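Monomethylamine methyltransferase MtmB1 (Methanosarcina barkeri, PDB 1NTH) catalyses transfer of the methyl group from monomethylamine to the corrinoid cofactor of its partner protein MtmC, an early step of methanogenesis from methylamine. Local coordinates at residues G119-Q127 against M386-G395; K48-K56 against I398-V409. All coordinates share one frame; numbering follows the deposited sequence.

Overall arrangement
Interactions 1 and 2 fasten two successive helices, 380-393 and 398-410, to parts of the chain far earlier in sequence. Both are only partly buried. Interaction 1 lies deeper, its centre about 16 Å from the centre of the chain, and sets helix 380-393 against a strand of the parallel barrel sheet and its lead-in; interaction 2, its centre about 21 Å out, is where a loop between helices 24-42 and 56-73 meets helix 398-410. Both helices also pack on helix 343-359, and the contacts meet where Gly119 touches Ile398. Their chemistry differs: small residues, a methionine and lysine methylenes fill interaction 1, whereas an asparagine amide and a phenylalanine ring dominate interaction 2.

Interaction 1: residues G119-Q127 against M386-G395; sequences GDKAKPIVQ and MGEVARATAG
Val126 turns its side chain onto the helix, CG1 lying 3.6 Å from Met386 CE while its other methyl, CG2, rests over Gly387 CA. The valine and methionine slide past each other in opposite directions, and the bend at the end of the methionine (chi3 75°) carries its methyl to the strand. With no side chain on Gly387, the valine can sit directly over its CA; a methyl there would come close to Val126 CG2. One helical turn on, Ala390 CB meets Pro124 CG at 4.0 Å; a methyl is enough, since the proline ring lies close to the helix. Lys123 runs out fully extended, with CG anti to the backbone N (chi1 -178°), laying CE 3.2 Å from Gly387 O and beside Arg391 CB. Its ammonium and Arg391 NH1 both donate to one water, 2.7 Å from Lys123 NZ, and both form salt bridges with Glu152, whose carboxylate probably offsets their like charges.

Beyond the helix, Ala394 and Gly395 meet the loop mainly through its backbone, Ala394 by its methyl and Gly395 by its main chain. Ala394 CB abuts Lys121 O at 3.4 Å, and Gly395 N makes a weak, bent bond to Asp120 O (3.1 Å). Glycine suits position 395 because, at its positive phi, a CB would be jammed against Ala394 O. Asp120 shapes the loop by an Asx turn, OD2 accepting from Ala122 N at 2.8 Å.

Further out, Arg391 NH2 donates to Glu388 OE2 nearly in the guanidinium plane, and also to Phe458 O; Glu388 is held in turn by Arg448 and Tyr444. Strand 125-128 pairs in parallel with strands 155-156 and 363-366, and helix 386-393 runs nearly antiparallel (164°) alongside strand 125-127, on the outside of the TIM barrel.

Interaction 2: residues K48-K56 against I398-V409; sequences KGEFIPTDK and ISEVNVILDKLV
Phe51 lays one face of its ring over Leu405, whose CB sits 3.8 Å from the ring centroid and 15° off the normal, a CH-pi contact. This is an irregular loop packed on a helix at the periphery of the TIM-barrel domain, and an aromatic suits it because the broad face of the ring can take Leu405 while its far end reaches Val409, one turn on. Leu405 CD1 reaches back to Phe51 CB, 3.5 Å away, and Val409 CG2 touches the ring at CE2 and CZ. Next along the loop, Ile52 meets Ile398 at about a right angle, CB to CG2 at 3.9 Å. The same Ile398 methyl, set anti to the backbone N, also receives Thr54 CG2; a beta-branched residue suits this place because its CG2, close to the backbone, can touch both loop residues. Behind this apolar row, Leu405 rests on Ile354 of helix 343-359, and Val409 on Leu312 of helix 309-325.

Asn402 joins this centre to the polar edge, serving a loop backbone that has no strand or helix to pair with. Its OD1 takes two amides: Ile52 N in the carbonyl plane on a lone pair, and Phe51 N from above that plane, at 2.9 Å. ND2 returns a nearly straight bond (169°) to Ile52 O, lying in the amide plane, so three bonds fix the amide's rotation. A leucine here would probably leave the Phe51 and Ile52 amides and the Ile52 carbonyl without their mates on the helix, freeing the loop to shift.

Outermost, Thr54 OG1 donates to the syn lone pair of Glu50 OE2, which also accepts from a water at 3.0 Å; that same water accepts from Asn402 ND2, 3.1 Å away.

Interaction 1: residues G119-Q127 against M386-G395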
ATOM      1  N   GLY A 119      -6.619  40.560  -2.760  1.00 20.66           N
ATOM      2  CA  GLY A 119      -6.740  41.069  -1.401  1.00 22.14           C
ATOM      3  C   GLY A 119      -7.279  40.078  -0.380  1.00 23.19           C
ATOM      4  O   GLY A 119      -7.677  40.464   0.720  1.00 22.90           O
ATOM      5  N   ASP A 120      -7.279  38.798  -0.735  1.00 21.32           N
ATOM      6  CA  ASP A 120      -7.790  37.747   0.143  1.00 22.38           C
ATOM      7  C   ASP A 120      -7.163  37.759   1.539  1.00 22.15           C
ATOM      8  O   ASP A 120      -5.961  37.981   1.689  1.00 22.39           O
ATOM      9  CB  ASP A 120      -7.554  36.386  -0.517  1.00 21.68           C
ATOM     10  CG  ASP A 120      -8.523  35.326  -0.043  1.00 25.05           C
ATOM     11  OD1 ASP A 120      -9.150  34.678  -0.905  1.00 26.47           O
ATOM     12  OD2 ASP A 120      -8.660  35.138   1.184  1.00 27.42           O
ATOM     13  N   LYS A 121      -7.987  37.515   2.555  1.00 22.98           N
ATOM     14  CA  LYS A 121      -7.523  37.472   3.942  1.00 23.43           C
ATOM     15  C   LYS A 121      -6.687  36.214   4.176  1.00 21.97           C
ATOM     16  O   LYS A 121      -5.838  36.176   5.068  1.00 22.17           O
ATOM     17  CB  LYS A 121      -8.712  37.450   4.906  1.00 26.19           C
ATOM     18  CG  LYS A 121      -9.590  38.688   4.889  1.00 30.85           C
ATOM     19  CD  LYS A 121      -8.950  39.856   5.615  0.50 32.10           C
ATOM     20  CE  LYS A 121      -9.922  41.024   5.718  0.50 33.74           C
ATOM     21  NZ  LYS A 121      -9.345  42.172   6.470  0.50 34.45           N
ATOM     22  N   ALA A 122      -6.941  35.180   3.383  1.00 21.17           N
ATOM     23  CA  ALA A 122      -6.204  33.928   3.516  1.00 20.56           C
ATOM     24  C   ALA A 122      -4.783  34.087   2.992  1.00 20.91           C
ATOM     25  O   ALA A 122      -4.541  34.808   2.027  1.00 21.46           O
ATOM     26  CB  ALA A 122      -6.917  32.816   2.756  1.00 21.20           C
ATOM     27  N   LYS A 123      -3.847  33.407   3.640  1.00 20.45           N
ATOM     28  CA  LYS A 123      -2.444  33.462   3.250  1.00 20.47           C
ATOM     29  C   LYS A 123      -2.154  32.447   2.145  1.00 18.84           C
ATOM     30  O   LYS A 123      -2.703  31.346   2.134  1.00 18.45           O
ATOM     31  CB  LYS A 123      -1.566  33.152   4.464  1.00 21.00           C
ATOM     32  CG  LYS A 123      -0.069  33.225   4.218  1.00 21.91           C
ATOM     33  CD  LYS A 123       0.697  32.740   5.446  1.00 22.03           C
ATOM     34  CE  LYS A 123       2.203  32.892   5.268  1.00 21.36           C
ATOM     35  NZ  LYS A 123       2.953  32.300   6.415  1.00 23.59           N
ATOM     36  N   PRO A 124      -1.306  32.813   1.178  1.00 18.11           N
ATOM     37  CA  PRO A 124      -1.017  31.837   0.127  1.00 17.65           C
ATOM     38  C   PRO A 124      -0.112  30.737   0.672  1.00 17.06           C
ATOM     39  O   PRO A 124       0.435  30.852   1.772  1.00 17.50           O
ATOM     40  CB  PRO A 124      -0.326  32.678  -0.950  1.00 18.65           C
ATOM     41  CG  PRO A 124       0.312  33.779  -0.172  1.00 19.48           C
ATOM     42  CD  PRO A 124      -0.752  34.136   0.840  1.00 17.09           C
ATOM     43  N   ILE A 125       0.022  29.663  -0.095  1.00 16.10           N
ATOM     44  CA  ILE A 125       0.880  28.550   0.279  1.00 16.69           C
ATOM     45  C   ILE A 125       2.318  28.981   0.022  1.00 17.30           C
ATOM     46  O   ILE A 125       2.622  29.558  -1.025  1.00 17.10           O
ATOM     47  CB  ILE A 125       0.559  27.299  -0.575  1.00 17.92           C
ATOM     48  CG1 ILE A 125      -0.828  26.768  -0.209  1.00 20.00           C
ATOM     49  CG2 ILE A 125       1.637  26.237  -0.393  1.00 19.28           C
ATOM     50  CD1 ILE A 125      -0.989  26.429   1.263  1.00 22.40           C
ATOM     51  N   VAL A 126       3.198  28.710   0.978  1.00 15.22           N
ATOM     52  CA  VAL A 126       4.604  29.071   0.847  1.00 15.82           C
ATOM     53  C   VAL A 126       5.418  27.860   0.401  1.00 14.77           C
ATOM     54  O   VAL A 126       5.621  26.912   1.161  1.00 15.84           O
ATOM     55  CB  VAL A 126       5.165  29.603   2.184  1.00 15.79           C
ATOM     56  CG1 VAL A 126       6.649  29.925   2.046  1.00 17.66           C
ATOM     57  CG2 VAL A 126       4.395  30.847   2.605  1.00 17.71           C
ATOM     58  N   GLN A 127       5.863  27.893  -0.851  1.00 14.22           N
ATOM     59  CA  GLN A 127       6.664  26.814  -1.409  1.00 13.72           C
ATOM     60  C   GLN A 127       8.107  27.297  -1.388  1.00 15.78           C
ATOM     61  O   GLN A 127       8.526  28.066  -2.249  1.00 15.68           O
ATOM     62  CB  GLN A 127       6.215  26.514  -2.838  1.00 15.25           C
ATOM     63  CG  GLN A 127       6.992  25.400  -3.515  1.00 15.67           C
ATOM     64  CD  GLN A 127       6.229  24.808  -4.679  1.00 16.49           C
ATOM     65  OE1 GLN A 127       6.362  25.247  -5.828  1.00 19.19           O
ATOM     66  NE2 GLN A 127       5.401  23.817  -4.383  1.00 15.20           N
ATOM     67  N   MET A 386       9.742  35.672   2.805  1.00 17.93           N
ATOM     68  CA  MET A 386       8.677  35.570   1.815  1.00 18.52           C
ATOM     69  C   MET A 386       7.370  35.214   2.525  1.00 17.71           C
ATOM     70  O   MET A 386       6.321  35.801   2.252  1.00 18.05           O
ATOM     71  CB  MET A 386       9.042  34.501   0.774  1.00 19.54           C
ATOM     72  CG  MET A 386       8.030  34.312  -0.347  1.00 21.19           C
ATOM     73  SD  MET A 386       8.598  33.118  -1.594  1.00 22.18           S
ATOM     74  CE  MET A 386       8.348  31.564  -0.728  1.00 21.92           C
ATOM     75  N   GLY A 387       7.450  34.269   3.459  1.00 17.20           N
ATOM     76  CA  GLY A 387       6.272  33.847   4.197  1.00 16.41           C
ATOM     77  C   GLY A 387       5.739  34.870   5.185  1.00 17.65           C
ATOM     78  O   GLY A 387       4.530  35.081   5.268  1.00 18.59           O
ATOM     79  N   GLU A 388       6.628  35.506   5.945  1.00 17.21           N
ATOM     80  CA  GLU A 388       6.193  36.507   6.919  1.00 17.62           C
ATOM     81  C   GLU A 388       5.533  37.693   6.228  1.00 17.00           C
ATOM     82  O   GLU A 388       4.534  38.232   6.706  1.00 17.37           O
ATOM     83  CB  GLU A 388       7.374  37.003   7.756  1.00 19.61           C
ATOM     84  CG  GLU A 388       7.818  36.033   8.834  1.00 22.72           C
ATOM     85  CD  GLU A 388       8.318  36.745  10.077  1.00 24.36           C
ATOM     86  OE1 GLU A 388       9.473  37.224  10.077  1.00 25.95           O
ATOM     87  OE2 GLU A 388       7.540  36.838  11.052  1.00 26.73           O
ATOM     88  N   VAL A 389       6.103  38.096   5.099  1.00 17.61           N
ATOM     89  CA  VAL A 389       5.568  39.216   4.344  1.00 17.63           C
ATOM     90  C   VAL A 389       4.200  38.863   3.766  1.00 16.66           C
ATOM     91  O   VAL A 389       3.308  39.710   3.704  1.00 17.10           O
ATOM     92  CB  VAL A 389       6.537  39.630   3.217  1.00 16.63           C
ATOM     93  CG1 VAL A 389       5.882  40.661   2.309  1.00 17.58           C
ATOM     94  CG2 VAL A 389       7.811  40.210   3.829  1.00 19.56           C
ATOM     95  N   ALA A 390       4.027  37.608   3.356  1.00 16.64           N
ATOM     96  CA  ALA A 390       2.743  37.178   2.811  1.00 16.93           C
ATOM     97  C   ALA A 390       1.674  37.282   3.898  1.00 16.92           C
ATOM     98  O   ALA A 390       0.555  37.728   3.643  1.00 17.61           O
ATOM     99  CB  ALA A 390       2.839  35.740   2.295  1.00 15.79           C
ATOM    100  N   ARG A 391       2.020  36.867   5.113  1.00 16.69           N
ATOM    101  CA  ARG A 391       1.080  36.936   6.224  1.00 18.13           C
ATOM    102  C   ARG A 391       0.698  38.390   6.493  1.00 17.65           C
ATOM    103  O   ARG A 391      -0.475  38.708   6.687  1.00 18.85           O
ATOM    104  CB  ARG A 391       1.694  36.337   7.493  1.00 17.99           C
ATOM    105  CG  ARG A 391       0.745  36.348   8.683  1.00 22.15           C
ATOM    106  CD  ARG A 391       1.432  35.900   9.969  1.00 21.14           C
ATOM    107  NE  ARG A 391       2.446  36.850  10.410  1.00 23.77           N
ATOM    108  CZ  ARG A 391       3.754  36.611  10.398  1.00 24.12           C
ATOM    109  NH1 ARG A 391       4.216  35.447   9.965  1.00 22.94           N
ATOM    110  NH2 ARG A 391       4.600  37.540  10.823  1.00 24.98           N
ATOM    111  N   ALA A 392       1.697  39.267   6.500  1.00 18.44           N
ATOM    112  CA  ALA A 392       1.472  40.686   6.752  1.00 19.54           C
ATOM    113  C   ALA A 392       0.625  41.358   5.673  1.00 20.19           C
ATOM    114  O   ALA A 392      -0.173  42.249   5.963  1.00 22.06           O
ATOM    115  CB  ALA A 392       2.814  41.403   6.879  1.00 19.46           C
ATOM    116  N   THR A 393       0.798  40.923   4.428  1.00 19.17           N
ATOM    117  CA  THR A 393       0.070  41.493   3.296  1.00 18.81           C
ATOM    118  C   THR A 393      -1.377  41.019   3.169  1.00 19.32           C
ATOM    119  O   THR A 393      -2.246  41.770   2.725  1.00 19.85           O
ATOM    120  CB  THR A 393       0.804  41.177   1.974  1.00 17.63           C
ATOM    121  OG1 THR A 393       2.145  41.675   2.047  1.00 19.00           O
ATOM    122  CG2 THR A 393       0.097  41.828   0.790  1.00 18.27           C
ATOM    123  N   ALA A 394      -1.635  39.774   3.552  1.00 19.30           N
ATOM    124  CA  ALA A 394      -2.980  39.217   3.450  1.00 20.74           C
ATOM    125  C   ALA A 394      -4.035  40.100   4.115  1.00 21.95           C
ATOM    126  O   ALA A 394      -3.896  40.485   5.273  1.00 23.02           O
ATOM    127  CB  ALA A 394      -3.014  37.813   4.058  1.00 21.58           C
ATOM    128  N   GLY A 395      -5.083  40.426   3.364  1.00 22.59           N
ATOM    129  CA  GLY A 395      -6.159  41.239   3.900  1.00 24.12           C
ATOM    130  C   GLY A 395      -5.987  42.747   3.824  1.00 24.40           C
ATOM    131  O   GLY A 395      -6.939  43.488   4.079  1.00 25.02           O
TER
HETATM  132  O   HOH W   1      -5.600  38.144   6.873  1.00 37.45           O
HETATM  133  O   HOH W   2       2.899  33.198   8.993  1.00 26.49           O

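Interaction 2: residues K48-K56 against I398-V409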
ATOM      1  N   LYS A  48      -1.533  52.411 -15.861  1.00 26.95           N
ATOM      2  CA  LYS A  48      -1.342  53.642 -15.101  1.00 28.00           C
ATOM      3  C   LYS A  48      -0.495  53.527 -13.831  1.00 27.95           C
ATOM      4  O   LYS A  48      -0.857  54.066 -12.784  1.00 28.64           O
ATOM      5  CB  LYS A  48      -2.713  54.230 -14.762  1.00 29.14           C
ATOM      6  CG  LYS A  48      -3.571  54.464 -15.996  1.00 31.16           C
ATOM      7  CD  LYS A  48      -5.003  54.821 -15.644  1.00 33.22           C
ATOM      8  CE  LYS A  48      -5.840  54.977 -16.906  1.00 35.56           C
ATOM      9  NZ  LYS A  48      -7.279  55.216 -16.610  1.00 38.02           N
ATOM     10  N   GLY A  49       0.629  52.824 -13.929  1.00 27.53           N
ATOM     11  CA  GLY A  49       1.525  52.690 -12.795  1.00 27.61           C
ATOM     12  C   GLY A  49       1.103  51.826 -11.620  1.00 27.11           C
ATOM     13  O   GLY A  49       1.839  51.732 -10.637  1.00 28.53           O
ATOM     14  N   GLU A  50      -0.066  51.199 -11.698  1.00 25.96           N
ATOM     15  CA  GLU A  50      -0.531  50.348 -10.603  1.00 26.43           C
ATOM     16  C   GLU A  50       0.104  48.966 -10.649  1.00 23.87           C
ATOM     17  O   GLU A  50       0.307  48.410 -11.726  1.00 22.86           O
ATOM     18  CB  GLU A  50      -2.050  50.167 -10.654  1.00 27.72           C
ATOM     19  CG  GLU A  50      -2.869  51.383 -10.282  1.00 33.03           C
ATOM     20  CD  GLU A  50      -4.315  51.016  -9.996  1.00 36.69           C
ATOM     21  OE1 GLU A  50      -4.967  50.415 -10.878  1.00 38.18           O
ATOM     22  OE2 GLU A  50      -4.801  51.322  -8.886  1.00 40.21           O
ATOM     23  N   PHE A  51       0.415  48.417  -9.478  1.00 22.52           N
ATOM     24  CA  PHE A  51       0.989  47.076  -9.397  1.00 21.43           C
ATOM     25  C   PHE A  51      -0.157  46.070  -9.398  1.00 21.25           C
ATOM     26  O   PHE A  51      -0.081  45.020 -10.038  1.00 21.00           O
ATOM     27  CB  PHE A  51       1.805  46.901  -8.116  1.00 21.35           C
ATOM     28  CG  PHE A  51       3.086  47.674  -8.104  1.00 22.02           C
ATOM     29  CD1 PHE A  51       3.105  49.009  -7.717  1.00 22.24           C
ATOM     30  CD2 PHE A  51       4.277  47.065  -8.483  1.00 21.09           C
ATOM     31  CE1 PHE A  51       4.299  49.726  -7.705  1.00 22.39           C
ATOM     32  CE2 PHE A  51       5.473  47.771  -8.476  1.00 23.14           C
ATOM     33  CZ  PHE A  51       5.485  49.105  -8.084  1.00 22.38           C
ATOM     34  N   ILE A  52      -1.216  46.405  -8.668  1.00 22.29           N
ATOM     35  CA  ILE A  52      -2.399  45.555  -8.572  1.00 22.92           C
ATOM     36  C   ILE A  52      -3.573  46.403  -9.049  1.00 22.85           C
ATOM     37  O   ILE A  52      -3.854  47.455  -8.479  1.00 23.80           O
ATOM     38  CB  ILE A  52      -2.670  45.123  -7.115  0.60 23.98           C
ATOM     39  CG1 ILE A  52      -1.395  44.560  -6.482  0.60 25.50           C
ATOM     40  CG2 ILE A  52      -3.778  44.082  -7.084  1.00 23.57           C
ATOM     41  CD1 ILE A  52      -0.849  43.338  -7.176  0.60 25.64           C
ATOM     42  N   PRO A  53      -4.284  45.949 -10.091  1.00 22.88           N
ATOM     43  CA  PRO A  53      -5.425  46.698 -10.631  1.00 24.40           C
ATOM     44  C   PRO A  53      -6.622  46.849  -9.703  1.00 26.80           C
ATOM     45  O   PRO A  53      -6.922  45.964  -8.902  1.00 26.50           O
ATOM     46  CB  PRO A  53      -5.783  45.918 -11.891  1.00 22.90           C
ATOM     47  CG  PRO A  53      -5.447  44.508 -11.502  1.00 21.12           C
ATOM     48  CD  PRO A  53      -4.108  44.675 -10.811  1.00 21.06           C
ATOM     49  N   THR A  54      -7.298  47.987  -9.834  1.00 28.88           N
ATOM     50  CA  THR A  54      -8.489  48.301  -9.056  1.00 31.68           C
ATOM     51  C   THR A  54      -9.584  48.723 -10.037  1.00 31.99           C
ATOM     52  O   THR A  54     -10.663  49.156  -9.634  1.00 34.29           O
ATOM     53  CB  THR A  54      -8.233  49.455  -8.060  1.00 32.20           C
ATOM     54  OG1 THR A  54      -7.829  50.630  -8.776  1.00 35.09           O
ATOM     55  CG2 THR A  54      -7.138  49.075  -7.075  1.00 35.00           C
ATOM     56  N   ASP A  55      -9.289  48.595 -11.329  1.00 30.79           N
ATOM     57  CA  ASP A  55     -10.230  48.948 -12.390  1.00 29.28           C
ATOM     58  C   ASP A  55     -10.694  47.660 -13.063  1.00 28.49           C
ATOM     59  O   ASP A  55     -10.000  47.122 -13.928  1.00 26.99           O
ATOM     60  CB  ASP A  55      -9.545  49.843 -13.428  1.00 30.52           C
ATOM     61  CG  ASP A  55     -10.504  50.356 -14.490  1.00 32.04           C
ATOM     62  OD1 ASP A  55     -11.467  49.642 -14.835  1.00 31.94           O
ATOM     63  OD2 ASP A  55     -10.283  51.477 -14.993  1.00 36.00           O
ATOM     64  N   LYS A  56     -11.866  47.167 -12.677  1.00 27.44           N
ATOM     65  CA  LYS A  56     -12.375  45.930 -13.251  1.00 28.83           C
ATOM     66  C   LYS A  56     -12.634  46.004 -14.751  1.00 27.46           C
ATOM     67  O   LYS A  56     -12.531  44.995 -15.447  1.00 27.73           O
ATOM     68  CB  LYS A  56     -13.643  45.479 -12.515  1.00 29.96           C
ATOM     69  CG  LYS A  56     -14.211  44.160 -13.011  0.50 31.57           C
ATOM     70  CD  LYS A  56     -15.464  43.771 -12.241  0.50 33.83           C
ATOM     71  CE  LYS A  56     -16.030  42.452 -12.746  0.50 34.74           C
ATOM     72  NZ  LYS A  56     -17.267  42.060 -12.013  0.50 37.20           N
ATOM     73  N   ILE A 398      -6.045  47.057  -1.122  1.00 23.58           N
ATOM     74  CA  ILE A 398      -5.230  47.174  -2.325  1.00 23.83           C
ATOM     75  C   ILE A 398      -4.646  48.569  -2.545  1.00 24.56           C
ATOM     76  O   ILE A 398      -3.507  48.702  -2.994  1.00 23.85           O
ATOM     77  CB  ILE A 398      -6.037  46.747  -3.570  1.00 24.02           C
ATOM     78  CG1 ILE A 398      -6.449  45.277  -3.432  1.00 24.46           C
ATOM     79  CG2 ILE A 398      -5.212  46.957  -4.837  1.00 24.79           C
ATOM     80  CD1 ILE A 398      -5.288  44.320  -3.163  1.00 24.14           C
ATOM     81  N   SER A 399      -5.415  49.608  -2.234  1.00 26.00           N
ATOM     82  CA  SER A 399      -4.917  50.969  -2.413  1.00 27.04           C
ATOM     83  C   SER A 399      -3.661  51.163  -1.568  1.00 26.67           C
ATOM     84  O   SER A 399      -2.691  51.779  -2.010  1.00 26.27           O
ATOM     85  CB  SER A 399      -5.984  51.993  -2.006  1.00 27.83           C
ATOM     86  OG  SER A 399      -6.292  51.889  -0.627  1.00 31.76           O
ATOM     87  N   GLU A 400      -3.683  50.626  -0.353  1.00 25.53           N
ATOM     88  CA  GLU A 400      -2.541  50.733   0.549  1.00 25.84           C
ATOM     89  C   GLU A 400      -1.360  49.907   0.047  1.00 24.54           C
ATOM     90  O   GLU A 400      -0.205  50.312   0.183  1.00 23.63           O
ATOM     91  CB  GLU A 400      -2.940  50.284   1.956  1.00 28.19           C
ATOM     92  CG  GLU A 400      -3.779  51.307   2.709  0.55 31.33           C
ATOM     93  CD  GLU A 400      -4.326  50.771   4.017  0.55 33.25           C
ATOM     94  OE1 GLU A 400      -3.552  50.155   4.782  0.55 34.93           O
ATOM     95  OE2 GLU A 400      -5.530  50.976   4.284  0.55 34.73           O
ATOM     96  N   VAL A 401      -1.653  48.749  -0.533  1.00 22.77           N
ATOM     97  CA  VAL A 401      -0.606  47.883  -1.057  1.00 22.43           C
ATOM     98  C   VAL A 401       0.144  48.576  -2.193  1.00 22.73           C
ATOM     99  O   VAL A 401       1.374  48.556  -2.235  1.00 22.49           O
ATOM    100  CB  VAL A 401      -1.191  46.548  -1.574  1.00 22.07           C
ATOM    101  CG1 VAL A 401      -0.107  45.737  -2.271  1.00 21.30           C
ATOM    102  CG2 VAL A 401      -1.775  45.758  -0.409  1.00 22.19           C
ATOM    103  N   ASN A 402      -0.596  49.193  -3.111  1.00 22.98           N
ATOM    104  CA  ASN A 402       0.035  49.884  -4.230  1.00 23.34           C
ATOM    105  C   ASN A 402       0.962  50.997  -3.753  1.00 23.85           C
ATOM    106  O   ASN A 402       2.015  51.235  -4.349  1.00 22.87           O
ATOM    107  CB  ASN A 402      -1.025  50.445  -5.184  1.00 23.24           C
ATOM    108  CG  ASN A 402      -1.539  49.401  -6.157  1.00 24.19           C
ATOM    109  OD1 ASN A 402      -0.755  48.713  -6.814  1.00 25.54           O
ATOM    110  ND2 ASN A 402      -2.856  49.283  -6.264  1.00 25.20           N
ATOM    111  N   VAL A 403       0.580  51.673  -2.673  1.00 23.77           N
ATOM    112  CA  VAL A 403       1.408  52.744  -2.129  1.00 24.53           C
ATOM    113  C   VAL A 403       2.683  52.162  -1.526  1.00 23.92           C
ATOM    114  O   VAL A 403       3.779  52.671  -1.758  1.00 23.67           O
ATOM    115  CB  VAL A 403       0.650  53.542  -1.046  1.00 25.85           C
ATOM    116  CG1 VAL A 403       1.603  54.489  -0.325  1.00 26.86           C
ATOM    117  CG2 VAL A 403      -0.484  54.329  -1.689  1.00 25.88           C
ATOM    118  N   ILE A 404       2.538  51.089  -0.755  1.00 23.35           N
ATOM    119  CA  ILE A 404       3.686  50.442  -0.131  1.00 23.17           C
ATOM    120  C   ILE A 404       4.669  49.922  -1.180  1.00 22.63           C
ATOM    121  O   ILE A 404       5.883  50.087  -1.041  1.00 22.51           O
ATOM    122  CB  ILE A 404       3.236  49.266   0.771  1.00 23.55           C
ATOM    123  CG1 ILE A 404       2.475  49.807   1.983  1.00 24.54           C
ATOM    124  CG2 ILE A 404       4.446  48.453   1.218  1.00 25.13           C
ATOM    125  CD1 ILE A 404       1.925  48.732   2.907  1.00 25.41           C
ATOM    126  N   LEU A 405       4.144  49.303  -2.234  1.00 22.90           N
ATOM    127  CA  LEU A 405       4.996  48.762  -3.290  1.00 22.72           C
ATOM    128  C   LEU A 405       5.795  49.842  -4.003  1.00 23.77           C
ATOM    129  O   LEU A 405       6.975  49.652  -4.303  1.00 23.65           O
ATOM    130  CB  LEU A 405       4.156  47.979  -4.305  1.00 22.59           C
ATOM    131  CG  LEU A 405       3.701  46.600  -3.820  1.00 22.51           C
ATOM    132  CD1 LEU A 405       2.722  45.999  -4.815  1.00 22.13           C
ATOM    133  CD2 LEU A 405       4.919  45.698  -3.635  1.00 21.33           C
ATOM    134  N   ASP A 406       5.158  50.973  -4.277  1.00 24.89           N
ATOM    135  CA  ASP A 406       5.856  52.058  -4.955  1.00 26.11           C
ATOM    136  C   ASP A 406       7.042  52.527  -4.118  1.00 25.64           C
ATOM    137  O   ASP A 406       8.127  52.771  -4.646  1.00 26.39           O
ATOM    138  CB  ASP A 406       4.903  53.226  -5.216  1.00 27.16           C
ATOM    139  CG  ASP A 406       5.589  54.392  -5.905  1.00 30.07           C
ATOM    140  OD1 ASP A 406       6.213  54.178  -6.967  1.00 30.39           O
ATOM    141  OD2 ASP A 406       5.505  55.523  -5.383  1.00 32.94           O
ATOM    142  N   LYS A 407       6.836  52.640  -2.809  1.00 25.39           N
ATOM    143  CA  LYS A 407       7.901  53.079  -1.911  1.00 25.60           C
ATOM    144  C   LYS A 407       8.992  52.028  -1.754  1.00 25.80           C
ATOM    145  O   LYS A 407      10.181  52.353  -1.720  1.00 26.00           O
ATOM    146  CB  LYS A 407       7.334  53.406  -0.528  1.00 27.32           C
ATOM    147  CG  LYS A 407       6.354  54.564  -0.496  1.00 29.93           C
ATOM    148  CD  LYS A 407       5.855  54.793   0.922  1.00 32.29           C
ATOM    149  CE  LYS A 407       4.851  55.933   0.983  1.00 35.62           C
ATOM    150  NZ  LYS A 407       4.339  56.131   2.371  1.00 38.72           N
ATOM    151  N   LEU A 408       8.584  50.767  -1.652  1.00 23.60           N
ATOM    152  CA  LEU A 408       9.531  49.674  -1.475  1.00 22.84           C
ATOM    153  C   LEU A 408      10.413  49.452  -2.694  1.00 21.70           C
ATOM    154  O   LEU A 408      11.636  49.366  -2.576  1.00 22.59           O
ATOM    155  CB  LEU A 408       8.782  48.380  -1.134  1.00 22.57           C
ATOM    156  CG  LEU A 408       9.629  47.114  -0.967  1.00 22.00           C
ATOM    157  CD1 LEU A 408      10.738  47.341   0.056  1.00 23.23           C
ATOM    158  CD2 LEU A 408       8.725  45.969  -0.535  1.00 22.53           C
ATOM    159  N   VAL A 409       9.801  49.359  -3.868  1.00 22.46           N
ATOM    160  CA  VAL A 409      10.568  49.136  -5.083  1.00 23.05           C
ATOM    161  C   VAL A 409      11.558  50.278  -5.307  1.00 24.27           C
ATOM    162  O   VAL A 409      12.648  50.068  -5.839  1.00 24.64           O
ATOM    163  CB  VAL A 409       9.637  48.992  -6.306  1.00 23.06           C
ATOM    164  CG1 VAL A 409      10.462  48.841  -7.580  1.00 22.59           C
ATOM    165  CG2 VAL A 409       8.729  47.772  -6.119  1.00 24.36           C
TER
HETATM  166  O   HOH W   3      -4.556  51.857  -5.924  1.00 34.67           O